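Local coordinates for peptidyl tryptophan dihydroxylase (PDB 7CTQ), which probably uses its bound FAD to dihydroxylate a peptidyl tryptophan, a step essential for biogenesis of the tryptophylquinone cofactor of quinohemoprotein amine dehydrogenase, at residues S47-E52 against G274-L279; R64-P69 against R91-R96. One frame throughout, in Å; residues are numbered along the deposited sequence.

Contact 1: S47-E52 against G274-L279. With FAD (flavin-adenine dinucleotide), chain C.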
loop_
_atom_site.group_PDB
_atom_site.type_symbol
_atom_site.label_atom_id
_atom_site.label_comp_id
_atom_site.label_asym_id
_atom_site.label_seq_id
_atom_site.Cartn_x
_atom_site.Cartn_y
_atom_site.Cartn_z
ATOM N N SER A 47 1.843 -1.424 -12.839
ATOM C CA SER A 47 1.841 -2.724 -13.490
ATOM C C SER A 47 0.477 -2.998 -14.122
ATOM O O SER A 47 -0.469 -2.212 -14.005
ATOM C CB SER A 47 2.221 -3.824 -12.494
ATOM O OG SER A 47 1.238 -3.993 -11.480
ATOM N N GLN A 48 0.387 -4.133 -14.821
ATOM C CA GLN A 48 -0.884 -4.568 -15.394
ATOM C C GLN A 48 -1.898 -4.877 -14.299
ATOM O O GLN A 48 -3.092 -4.588 -14.447
ATOM C CB GLN A 48 -0.666 -5.795 -16.288
ATOM C CG GLN A 48 -0.079 -7.027 -15.576
ATOM C CD GLN A 48 1.415 -6.912 -15.289
ATOM O OE1 GLN A 48 2.112 -6.080 -15.876
ATOM N NE2 GLN A 48 1.910 -7.748 -14.380
ATOM N N ARG A 49 -1.430 -5.452 -13.188
ATOM C CA ARG A 49 -2.317 -5.818 -12.088
ATOM C C ARG A 49 -3.003 -4.589 -11.500
ATOM O O ARG A 49 -4.222 -4.586 -11.294
ATOM C CB ARG A 49 -1.519 -6.558 -11.008
ATOM C CG ARG A 49 -2.288 -7.666 -10.291
ATOM C CD ARG A 49 -1.676 -7.968 -8.931
ATOM N NE ARG A 49 -0.231 -7.747 -8.922
ATOM C CZ ARG A 49 0.544 -7.887 -7.849
ATOM N NH1 ARG A 49 0.015 -8.253 -6.683
ATOM N NH2 ARG A 49 1.852 -7.665 -7.940
ATOM N N VAL A 50 -2.228 -3.531 -11.235
ATOM C CA VAL A 50 -2.742 -2.360 -10.526
ATOM C C VAL A 50 -3.962 -1.785 -11.232
ATOM O O VAL A 50 -4.939 -1.372 -10.589
ATOM C CB VAL A 50 -1.632 -1.303 -10.377
ATOM C CG1 VAL A 50 -2.170 -0.053 -9.715
ATOM C CG2 VAL A 50 -0.458 -1.867 -9.573
ATOM N N LEU A 51 -3.942 -1.762 -12.564
ATOM C CA LEU A 51 -4.943 -0.984 -13.286
ATOM C C LEU A 51 -6.303 -1.680 -13.279
ATOM O O LEU A 51 -7.338 -1.030 -13.107
ATOM C CB LEU A 51 -4.442 -0.709 -14.714
ATOM C CG LEU A 51 -3.299 0.295 -14.897
ATOM C CD1 LEU A 51 -2.682 0.175 -16.390
ATOM C CD2 LEU A 51 -3.600 1.717 -14.334
ATOM N N GLU A 52 -6.319 -3.007 -13.413
ATOM C CA GLU A 52 -7.572 -3.727 -13.219
ATOM C C GLU A 52 -7.876 -3.943 -11.740
ATOM O O GLU A 52 -9.051 -4.010 -11.349
ATOM C CB GLU A 52 -7.556 -5.061 -13.969
ATOM C CG GLU A 52 -7.865 -4.900 -15.455
ATOM C CD GLU A 52 -6.863 -5.600 -16.350
ATOM O OE1 GLU A 52 -6.937 -5.424 -17.586
ATOM O OE2 GLU A 52 -6.009 -6.344 -15.816
ATOM N N GLY A 274 3.152 0.488 -5.326
ATOM C CA GLY A 274 2.665 1.127 -4.113
ATOM C C GLY A 274 1.164 1.339 -4.104
ATOM O O GLY A 274 0.502 1.136 -3.079
ATOM N N ILE A 275 0.599 1.743 -5.246
ATOM C CA ILE A 275 -0.838 2.003 -5.295
ATOM C C ILE A 275 -1.616 0.731 -4.975
ATOM O O ILE A 275 -2.617 0.762 -4.242
ATOM C CB ILE A 275 -1.232 2.593 -6.663
ATOM C CG1 ILE A 275 -0.766 4.054 -6.759
ATOM C CG2 ILE A 275 -2.721 2.527 -6.844
ATOM C CD1 ILE A 275 -0.710 4.602 -8.181
ATOM N N PHE A 276 -1.157 -0.405 -5.499
ATOM C CA PHE A 276 -1.802 -1.679 -5.197
ATOM C C PHE A 276 -1.700 -2.002 -3.713
ATOM O O PHE A 276 -2.669 -2.469 -3.098
ATOM C CB PHE A 276 -1.166 -2.791 -6.032
ATOM C CG PHE A 276 -1.688 -4.167 -5.714
ATOM C CD1 PHE A 276 -2.745 -4.702 -6.433
ATOM C CD2 PHE A 276 -1.117 -4.932 -4.698
ATOM C CE1 PHE A 276 -3.230 -5.976 -6.142
ATOM C CE2 PHE A 276 -1.594 -6.201 -4.405
ATOM C CZ PHE A 276 -2.652 -6.724 -5.125
ATOM N N GLN A 277 -0.520 -1.786 -3.133
ATOM C CA GLN A 277 -0.307 -2.064 -1.720
ATOM C C GLN A 277 -1.162 -1.158 -0.843
ATOM O O GLN A 277 -1.653 -1.584 0.212
ATOM C CB GLN A 277 1.172 -1.920 -1.409
ATOM C CG GLN A 277 1.997 -2.902 -2.214
ATOM C CD GLN A 277 3.469 -2.642 -2.115
ATOM O OE1 GLN A 277 3.883 -1.607 -1.606
ATOM N NE2 GLN A 277 4.274 -3.575 -2.603
ATOM N N SER A 278 -1.372 0.091 -1.272
ATOM C CA SER A 278 -2.255 0.984 -0.530
ATOM C C SER A 278 -3.706 0.545 -0.651
ATOM O O SER A 278 -4.473 0.645 0.315
ATOM C CB SER A 278 -2.075 2.419 -1.024
ATOM O OG SER A 278 -0.746 2.612 -1.482
ATOM N N LEU A 279 -4.101 0.047 -1.828
ATOM C CA LEU A 279 -5.449 -0.492 -1.991
ATOM C C LEU A 279 -5.667 -1.716 -1.103
ATOM O O LEU A 279 -6.751 -1.889 -0.519
ATOM C CB LEU A 279 -5.701 -0.837 -3.466
ATOM C CG LEU A 279 -5.796 0.326 -4.467
ATOM C CD1 LEU A 279 -5.952 -0.197 -5.895
ATOM C CD2 LEU A 279 -6.950 1.279 -4.110
HETATM P PA FAD C . -2.230 9.523 -1.485
HETATM O O1A FAD C . -2.280 8.929 -2.839
HETATM O O2A FAD C . -0.943 10.287 -1.209
HETATM O O5B FAD C . -3.532 10.355 -1.252
HETATM C C5B FAD C . -3.609 11.359 -0.222
HETATM C C4B FAD C . -4.561 12.414 -0.722
HETATM O O4B FAD C . -4.861 13.329 0.357
HETATM C C3B FAD C . -4.056 13.268 -1.889
HETATM O O3B FAD C . -5.119 13.530 -2.802
HETATM C C2B FAD C . -3.543 14.535 -1.193
HETATM O O2B FAD C . -3.633 15.703 -2.007
HETATM C C1B FAD C . -4.539 14.646 -0.038
HETATM N N9A FAD C . -4.110 15.399 1.132
HETATM C C8A FAD C . -2.879 15.448 1.722
HETATM N N7A FAD C . -2.811 16.217 2.781
HETATM C C5A FAD C . -4.088 16.739 2.872
HETATM C C6A FAD C . -4.684 17.650 3.769
HETATM N N6A FAD C . -4.041 18.217 4.788
HETATM N N1A FAD C . -5.995 17.961 3.588
HETATM C C2A FAD C . -6.649 17.397 2.569
HETATM N N3A FAD C . -6.185 16.529 1.663
HETATM C C4A FAD C . -4.898 16.236 1.869
HETATM N N1 FAD C . 3.161 3.722 -6.232
HETATM C C2 FAD C . 3.034 3.071 -7.428
HETATM O O2 FAD C . 2.082 2.326 -7.663
HETATM N N3 FAD C . 3.984 3.253 -8.411
HETATM C C4 FAD C . 5.101 4.059 -8.322
HETATM O O4 FAD C . 5.874 4.152 -9.273
HETATM C C4X FAD C . 5.231 4.745 -7.051
HETATM N N5 FAD C . 6.266 5.524 -6.878
HETATM C C5X FAD C . 6.392 6.179 -5.663
HETATM C C6 FAD C . 7.495 7.009 -5.458
HETATM C C7 FAD C . 7.676 7.675 -4.250
HETATM C C7M FAD C . 8.876 8.566 -4.064
HETATM C C8 FAD C . 6.737 7.508 -3.220
HETATM C C8M FAD C . 6.897 8.222 -1.904
HETATM C C9 FAD C . 5.633 6.685 -3.422
HETATM C C9A FAD C . 5.459 6.017 -4.628
HETATM N N10 FAD C . 4.347 5.182 -4.863
HETATM C C10 FAD C . 4.211 4.513 -6.063
HETATM C "C1'" FAD C . 3.367 4.942 -3.803
HETATM C "C2'" FAD C . 2.044 5.664 -3.998
HETATM O "O2'" FAD C . 2.241 7.053 -4.262
HETATM C "C3'" FAD C . 1.219 5.493 -2.724
HETATM O "O3'" FAD C . 1.269 4.118 -2.359
HETATM C "C4'" FAD C . -0.247 5.905 -2.821
HETATM O "O4'" FAD C . -0.397 7.127 -3.549
HETATM C "C5'" FAD C . -0.859 6.035 -1.446
HETATM O "O5'" FAD C . -2.274 6.226 -1.593
HETATM P P FAD C . -3.094 7.003 -0.520
HETATM O O1P FAD C . -2.925 6.245 0.806
HETATM O O2P FAD C . -4.489 7.233 -0.987
HETATM O O3P FAD C . -2.312 8.378 -0.389
#
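The F276 ring carries the R49 guanidinium over one face. NH1 of R49 comes within 3.4 Å of CZ of F276, off the ring centre toward the rim. The pair is a cation-pi contact: R49 CZ lies 4.4 Å from the ring centroid, 11° off the ring normal. The two planes are tilted 51° apart, so the guanidinium is not stacked flat. A bend at chi3 turns the R49 chain over the phenyl group, and its CD packs on the same ring, near CE1. Beneath this outer pair the contact is apolar. V50 reaches the opposite helix with both methyls: CG2 meets CB of F276 at 3.7 Å, and CG1 meets CG2 of I275 at 3.9 Å. V50 and I275 are buried. Helices 48-56 and 274-282 meet through their first turns, whose short axes pass 9.3 Å apart at 45°. The second helix points its N-terminus at the flavin, as in related FAD-dependent monooxygenases. There I275 N donates a nearly straight bond of 2.9 Å to FAD O2, and the helix end would probably favour negative charge on that side of the isoalloxazine. G274 packs so close to the ribityl chain that a side-chain carbon would clash with C1'. One turn on, in the conformer given, S278 OG accepts from FAD O3', while S278 N donates to G274 O.

Contact 2: R64-P69 against R91-R96. With FAD (flavin-adenine dinucleotide), chain C.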
loop_
_atom_site.group_PDB
_atom_site.type_symbol
_atom_site.label_atom_id
_atom_site.label_comp_id
_atom_site.label_asym_id
_atom_site.label_seq_id
_atom_site.Cartn_x
_atom_site.Cartn_y
_atom_site.Cartn_z
ATOM N N ARG A 64 -7.833 5.393 -17.292
ATOM C CA ARG A 64 -7.193 5.202 -18.586
ATOM C C ARG A 64 -6.846 6.509 -19.290
ATOM O O ARG A 64 -5.981 6.506 -20.174
ATOM C CB ARG A 64 -8.084 4.337 -19.480
ATOM C CG ARG A 64 -7.294 3.477 -20.444
ATOM C CD ARG A 64 -6.224 2.684 -19.709
ATOM N NE ARG A 64 -5.417 1.884 -20.624
ATOM C CZ ARG A 64 -5.205 0.579 -20.491
ATOM N NH1 ARG A 64 -4.455 -0.062 -21.378
ATOM N NH2 ARG A 64 -5.740 -0.081 -19.472
ATOM N N GLN A 65 -7.489 7.618 -18.931
ATOM C CA GLN A 65 -7.062 8.919 -19.433
ATOM C C GLN A 65 -5.913 9.496 -18.616
ATOM O O GLN A 65 -5.321 10.504 -19.021
ATOM C CB GLN A 65 -8.239 9.900 -19.454
ATOM C CG GLN A 65 -9.563 9.300 -19.922
ATOM C CD GLN A 65 -10.196 8.389 -18.882
ATOM O OE1 GLN A 65 -10.208 8.705 -17.692
ATOM N NE2 GLN A 65 -10.700 7.240 -19.325
ATOM N N ALA A 66 -5.596 8.874 -17.479
ATOM C CA ALA A 66 -4.430 9.203 -16.676
ATOM C C ALA A 66 -3.255 8.267 -16.917
ATOM O O ALA A 66 -2.116 8.634 -16.608
ATOM C CB ALA A 66 -4.793 9.169 -15.186
ATOM N N ALA A 67 -3.505 7.073 -17.451
ATOM C CA ALA A 67 -2.476 6.072 -17.693
ATOM C C ALA A 67 -2.180 5.972 -19.182
ATOM O O ALA A 67 -3.097 5.960 -20.009
ATOM C CB ALA A 67 -2.904 4.703 -17.160
ATOM N N MET A 68 -0.893 5.878 -19.520
ATOM C CA MET A 68 -0.460 5.802 -20.903
ATOM C C MET A 68 0.645 4.765 -21.049
ATOM O O MET A 68 1.563 4.714 -20.217
ATOM C CB MET A 68 0.034 7.165 -21.407
ATOM C CG MET A 68 0.758 7.997 -20.361
ATOM S SD MET A 68 0.413 9.763 -20.514
ATOM C CE MET A 68 -1.084 9.907 -19.548
ATOM N N PRO A 69 0.582 3.929 -22.085
ATOM C CA PRO A 69 1.619 2.911 -22.276
ATOM C C PRO A 69 2.965 3.552 -22.574
ATOM O O PRO A 69 3.053 4.684 -23.056
ATOM C CB PRO A 69 1.115 2.100 -23.477
ATOM C CG PRO A 69 -0.342 2.463 -23.620
ATOM C CD PRO A 69 -0.456 3.871 -23.128
ATOM N N ARG A 91 -0.255 11.227 -11.784
ATOM C CA ARG A 91 -1.032 11.446 -10.572
ATOM C C ARG A 91 -1.841 12.731 -10.624
ATOM O O ARG A 91 -2.860 12.833 -9.931
ATOM C CB ARG A 91 -0.102 11.458 -9.358
ATOM C CG ARG A 91 0.560 10.113 -9.095
ATOM C CD ARG A 91 -0.490 9.032 -8.917
ATOM N NE ARG A 91 -1.433 9.368 -7.856
ATOM C CZ ARG A 91 -1.320 8.943 -6.601
ATOM N NH1 ARG A 91 -0.306 8.158 -6.261
ATOM N NH2 ARG A 91 -2.219 9.297 -5.689
ATOM N N GLN A 92 -1.414 13.711 -11.424
ATOM C CA GLN A 92 -2.233 14.899 -11.645
ATOM C C GLN A 92 -3.577 14.518 -12.257
ATOM O O GLN A 92 -4.639 14.805 -11.689
ATOM C CB GLN A 92 -1.493 15.893 -12.543
ATOM C CG GLN A 92 -0.027 16.108 -12.192
ATOM C CD GLN A 92 0.737 16.817 -13.303
ATOM O OE1 GLN A 92 1.638 16.243 -13.919
ATOM N NE2 GLN A 92 0.374 18.070 -13.564
ATOM N N ARG A 93 -3.544 13.866 -13.429
ATOM C CA ARG A 93 -4.773 13.356 -14.035
ATOM C C ARG A 93 -5.501 12.417 -13.087
ATOM O O ARG A 93 -6.721 12.522 -12.916
ATOM C CB ARG A 93 -4.475 12.627 -15.347
ATOM C CG ARG A 93 -4.700 13.413 -16.645
ATOM C CD ARG A 93 -3.799 14.632 -16.661
ATOM N NE ARG A 93 -3.428 15.113 -17.985
ATOM C CZ ARG A 93 -3.432 16.394 -18.336
ATOM N NH1 ARG A 93 -3.796 17.328 -17.465
ATOM N NH2 ARG A 93 -3.068 16.741 -19.561
ATOM N N PHE A 94 -4.761 11.509 -12.446
ATOM C CA PHE A 94 -5.366 10.448 -11.643
ATOM C C PHE A 94 -6.209 11.010 -10.501
ATOM O O PHE A 94 -7.398 10.694 -10.375
ATOM C CB PHE A 94 -4.266 9.534 -11.106
ATOM C CG PHE A 94 -4.767 8.231 -10.571
ATOM C CD1 PHE A 94 -5.443 7.342 -11.391
ATOM C CD2 PHE A 94 -4.553 7.886 -9.251
ATOM C CE1 PHE A 94 -5.898 6.131 -10.899
ATOM C CE2 PHE A 94 -5.008 6.677 -8.751
ATOM C CZ PHE A 94 -5.679 5.801 -9.576
ATOM N N ASP A 95 -5.602 11.842 -9.651
ATOM C CA ASP A 95 -6.304 12.313 -8.457
ATOM C C ASP A 95 -7.483 13.205 -8.824
ATOM O O ASP A 95 -8.553 13.113 -8.209
ATOM C CB ASP A 95 -5.340 13.048 -7.523
ATOM C CG ASP A 95 -4.052 12.270 -7.281
ATOM O OD1 ASP A 95 -4.096 11.020 -7.323
ATOM O OD2 ASP A 95 -3.001 12.907 -7.052
ATOM N N ARG A 96 -7.306 14.082 -9.814
ATOM C CA ARG A 96 -8.434 14.856 -10.319
ATOM C C ARG A 96 -9.508 13.939 -10.886
ATOM O O ARG A 96 -10.705 14.215 -10.758
ATOM C CB ARG A 96 -7.958 15.857 -11.374
ATOM C CG ARG A 96 -7.292 17.115 -10.819
ATOM C CD ARG A 96 -7.084 18.168 -11.917
ATOM N NE ARG A 96 -5.783 18.052 -12.581
ATOM C CZ ARG A 96 -5.612 17.679 -13.849
ATOM N NH1 ARG A 96 -6.661 17.380 -14.606
ATOM N NH2 ARG A 96 -4.389 17.603 -14.363
HETATM P PA FAD C . -2.230 9.523 -1.485
HETATM O O1A FAD C . -2.280 8.929 -2.839
HETATM O O2A FAD C . -0.943 10.287 -1.209
HETATM O O5B FAD C . -3.532 10.355 -1.252
HETATM C C5B FAD C . -3.609 11.359 -0.222
HETATM C C4B FAD C . -4.561 12.414 -0.722
HETATM O O4B FAD C . -4.861 13.329 0.357
HETATM C C3B FAD C . -4.056 13.268 -1.889
HETATM O O3B FAD C . -5.119 13.530 -2.802
HETATM C C2B FAD C . -3.543 14.535 -1.193
HETATM O O2B FAD C . -3.633 15.703 -2.007
HETATM C C1B FAD C . -4.539 14.646 -0.038
HETATM N N9A FAD C . -4.110 15.399 1.132
HETATM C C8A FAD C . -2.879 15.448 1.722
HETATM N N7A FAD C . -2.811 16.217 2.781
HETATM C C5A FAD C . -4.088 16.739 2.872
HETATM C C6A FAD C . -4.684 17.650 3.769
HETATM N N6A FAD C . -4.041 18.217 4.788
HETATM N N1A FAD C . -5.995 17.961 3.588
HETATM C C2A FAD C . -6.649 17.397 2.569
HETATM N N3A FAD C . -6.185 16.529 1.663
HETATM C C4A FAD C . -4.898 16.236 1.869
HETATM N N1 FAD C . 3.161 3.722 -6.232
HETATM C C2 FAD C . 3.034 3.071 -7.428
HETATM O O2 FAD C . 2.082 2.326 -7.663
HETATM N N3 FAD C . 3.984 3.253 -8.411
HETATM C C4 FAD C . 5.101 4.059 -8.322
HETATM O O4 FAD C . 5.874 4.152 -9.273
HETATM C C4X FAD C . 5.231 4.745 -7.051
HETATM N N5 FAD C . 6.266 5.524 -6.878
HETATM C C5X FAD C . 6.392 6.179 -5.663
HETATM C C6 FAD C . 7.495 7.009 -5.458
HETATM C C7 FAD C . 7.676 7.675 -4.250
HETATM C C7M FAD C . 8.876 8.566 -4.064
HETATM C C8 FAD C . 6.737 7.508 -3.220
HETATM C C8M FAD C . 6.897 8.222 -1.904
HETATM C C9 FAD C . 5.633 6.685 -3.422
HETATM C C9A FAD C . 5.459 6.017 -4.628
HETATM N N10 FAD C . 4.347 5.182 -4.863
HETATM C C10 FAD C . 4.211 4.513 -6.063
HETATM C "C1'" FAD C . 3.367 4.942 -3.803
HETATM C "C2'" FAD C . 2.044 5.664 -3.998
HETATM O "O2'" FAD C . 2.241 7.053 -4.262
HETATM C "C3'" FAD C . 1.219 5.493 -2.724
HETATM O "O3'" FAD C . 1.269 4.118 -2.359
HETATM C "C4'" FAD C . -0.247 5.905 -2.821
HETATM O "O4'" FAD C . -0.397 7.127 -3.549
HETATM C "C5'" FAD C . -0.859 6.035 -1.446
HETATM O "O5'" FAD C . -2.274 6.226 -1.593
HETATM P P FAD C . -3.094 7.003 -0.520
HETATM O O1P FAD C . -2.925 6.245 0.806
HETATM O O2P FAD C . -4.489 7.233 -0.987
HETATM O O3P FAD C . -2.312 8.378 -0.389
#
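A66 and R93 bring their backbones together, with CA atoms 4.9 Å apart. Residues 64-66 have helical backbone angles without regular helical bonds, and the chain then enters strand 67-76. Residues 91-96 form the first turns of helix 91-104, directly after strand 87-90. This is a strand-to-helix junction beside the FAD. A66 points its methyl at the helix: CB lies 3.5 Å from CB of R93 and 3.6 Å from the backbone N of F94. The same methyl sits at the edge of the F94 ring, near its plane. R93 starts toward A66, but its chain bends at chi2 (61°) and its end leads away. The ring of F94 packs on L89 of strand 87-90 and P15 of helix 15-27.

R91 faces the cofactor instead. Bends at chi2 and chi3 fold its chain back, so that NE and NH2 both grip OD1 of D95, one turn ahead. R91 NH2 also donates to phosphate oxygen O1A of FAD at 2.9 Å, and R91 NH1 to FAD O4' at 2.9 Å, with an angle of 169°. E44 forms a salt bridge with NH1. A leucine in place of R91 would probably leave D95 without this partner and O1A and O4' without these donors. The two carboxylates fix the guanidinium in rotation, and its positive charge is likely to offset the negative charge of the pyrophosphate.

In the fold
Contacts 1 and 2 lie 14 Å apart between centres and meet the same FAD at different places. Contact 1 reaches the pyrimidine side of the flavin and the inner ribityl chain. Contact 2 reaches the outer ribityl hydroxyl and the pyrophosphate. They touch directly at two points. I275 CD1 packs 4.1 Å from R91 NH1, and L51 CD2 packs 4.2 Å from A67 CB. Both segments of contact 2 fall between those of contact 1 in the chain, so contact 2 is nested in the loop that contact 1 closes. E44, on strand 43-46, links the two: it touches I275, pairs with R91 and is itself hydrogen-bonded to FAD.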